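Local coordinates for protein Ribose/Galactose Isomerase (Vibrio parahaemolyticus, PDB 3ONO) that probably interconverts aldose and ketose sugar phosphates, as an isomerase of the LacAB/RpiB family, at residues M20-L25 with V36-M41. Numbering follows the deposited sequence.
Sequences MVAGEL and VFNVGM
Leu25, which touches Val36 across the contact, gives its backbone N to Val21 O at 2.8 Å, a hydrogen bond of the helix that carries it; between 20-25 and 36-41 themselves the contact is apolar at one end and lies near the Asn38 side chain at the other. One branch of each side chain does the touching: Leu25 CD2 lies 3.7 Å from Val36 CG1, Leu25 CG is 3.9 Å from the same Val36 CG1, and the two side chains cross at a slant. With chi1 at 176°, Val36 holds CG1 opposite its backbone N, and this is the branch that meets Leu25. A beta-branched valine suits the extended strand, while the longer leucine also touches Leu8 of strand 5-8 and Phe133 of helix 125-136. Helix 18-31 is the crossover of a beta-alpha-beta unit, packed on the parallel sheet of an alpha-beta-alpha sandwich, and strand 35-38 is the outermost strand on that side within the chain. About one helical turn before Leu25, Ala22 directs its methyl at the strand, near the side chain of Asn38; a small residue suits a place where Ala22 CA and Asn38 CA are 6.9 Å apart. Phe37 starts away from the helix, and its ring meets His199 of helix 190-199 with the planes at about 75°.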
loop_
_atom_site.group_PDB
_atom_site.type_symbol
_atom_site.label_atom_id
_atom_site.label_comp_id
_atom_site.label_asym_id
_atom_site.label_seq_id
_atom_site.Cartn_x
_atom_site.Cartn_y
_atom_site.Cartn_z
HETATM N N MSE A 20 -2.994 -9.920 20.335
HETATM C CA MSE A 20 -3.800 -9.118 19.423
HETATM C C MSE A 20 -4.254 -9.956 18.228
HETATM O O MSE A 20 -5.432 -9.973 17.883
HETATM C CB MSE A 20 -3.028 -7.874 18.956
HETATM C CG MSE A 20 -3.804 -6.973 18.009
HETATM SE SE MSE A 20 -3.423 -7.460 16.148
HETATM C CE MSE A 20 -1.480 -7.274 16.207
ATOM N N VAL A 21 -3.328 -10.659 17.581
ATOM C CA VAL A 21 -3.711 -11.354 16.362
ATOM C C VAL A 21 -4.679 -12.498 16.659
ATOM O O VAL A 21 -5.683 -12.668 15.965
ATOM C CB VAL A 21 -2.485 -11.904 15.588
ATOM C CG1 VAL A 21 -2.949 -12.693 14.382
ATOM C CG2 VAL A 21 -1.577 -10.765 15.164
ATOM N N ALA A 22 -4.393 -13.259 17.705
ATOM C CA ALA A 22 -5.278 -14.342 18.119
ATOM C C ALA A 22 -6.656 -13.795 18.467
ATOM O O ALA A 22 -7.686 -14.392 18.132
ATOM C CB ALA A 22 -4.681 -15.080 19.310
ATOM N N GLY A 23 -6.670 -12.647 19.136
ATOM C CA GLY A 23 -7.922 -11.962 19.440
ATOM C C GLY A 23 -8.759 -11.713 18.197
ATOM O O GLY A 23 -9.941 -12.066 18.148
ATOM N N GLU A 24 -8.136 -11.127 17.173
ATOM C CA GLU A 24 -8.852 -10.839 15.939
ATOM C C GLU A 24 -9.248 -12.131 15.233
ATOM O O GLU A 24 -10.347 -12.228 14.697
ATOM C CB GLU A 24 -8.026 -9.943 15.010
ATOM C CG GLU A 24 -7.651 -8.569 15.619
ATOM C CD GLU A 24 -8.837 -7.634 15.763
ATOM O OE1 GLU A 24 -9.948 -7.987 15.306
ATOM O OE2 GLU A 24 -8.654 -6.537 16.339
ATOM N N LEU A 25 -8.360 -13.126 15.223
ATOM C CA LEU A 25 -8.652 -14.362 14.493
ATOM C C LEU A 25 -9.824 -15.098 15.140
ATOM O O LEU A 25 -10.737 -15.568 14.461
ATOM C CB LEU A 25 -7.415 -15.282 14.398
ATOM C CG LEU A 25 -7.581 -16.518 13.508
ATOM C CD1 LEU A 25 -7.918 -16.098 12.068
ATOM C CD2 LEU A 25 -6.294 -17.339 13.528
ATOM N N VAL A 36 -10.413 -22.467 15.650
ATOM C CA VAL A 36 -9.121 -21.791 15.643
ATOM C C VAL A 36 -8.169 -22.335 16.700
ATOM O O VAL A 36 -8.558 -22.513 17.855
ATOM C CB VAL A 36 -9.326 -20.285 15.864
ATOM C CG1 VAL A 36 -7.993 -19.548 15.968
ATOM C CG2 VAL A 36 -10.218 -19.699 14.754
ATOM N N PHE A 37 -6.926 -22.604 16.295
ATOM C CA PHE A 37 -5.882 -23.129 17.187
ATOM C C PHE A 37 -4.697 -22.176 17.162
ATOM O O PHE A 37 -4.271 -21.752 16.094
ATOM C CB PHE A 37 -5.399 -24.501 16.701
ATOM C CG PHE A 37 -6.489 -25.517 16.601
ATOM C CD1 PHE A 37 -6.694 -26.437 17.618
ATOM C CD2 PHE A 37 -7.323 -25.543 15.501
ATOM C CE1 PHE A 37 -7.713 -27.369 17.530
ATOM C CE2 PHE A 37 -8.334 -26.472 15.401
ATOM C CZ PHE A 37 -8.541 -27.380 16.423
ATOM N N ASN A 38 -4.165 -21.841 18.329
ATOM C CA ASN A 38 -3.064 -20.887 18.408
ATOM C C ASN A 38 -1.873 -21.714 18.833
ATOM O O ASN A 38 -1.708 -21.984 20.022
ATOM C CB ASN A 38 -3.399 -19.790 19.429
ATOM C CG ASN A 38 -2.396 -18.647 19.443
ATOM O OD1 ASN A 38 -2.312 -17.899 20.431
ATOM N ND2 ASN A 38 -1.661 -18.472 18.345
ATOM N N VAL A 39 -1.073 -22.157 17.859
ATOM C CA VAL A 39 -0.093 -23.221 18.108
ATOM C C VAL A 39 1.349 -22.753 18.120
ATOM O O VAL A 39 2.238 -23.522 18.492
ATOM C CB VAL A 39 -0.201 -24.364 17.075
ATOM C CG1 VAL A 39 -1.626 -24.888 17.024
ATOM C CG2 VAL A 39 0.242 -23.869 15.695
ATOM N N GLY A 40 1.585 -21.520 17.674
ATOM C CA GLY A 40 2.912 -20.935 17.744
ATOM C C GLY A 40 3.099 -20.210 19.070
ATOM O O GLY A 40 2.452 -20.550 20.062
HETATM N N MSE A 41 4.006 -19.237 19.106
HETATM C CA MSE A 41 4.252 -18.492 20.339
HETATM C C MSE A 41 3.058 -17.653 20.773
HETATM O O MSE A 41 2.374 -17.043 19.951
HETATM C CB MSE A 41 5.489 -17.616 20.201
HETATM C CG MSE A 41 6.755 -18.445 20.087
HETATM SE SE MSE A 41 8.331 -17.339 19.975
HETATM C CE MSE A 41 8.501 -16.862 21.858
#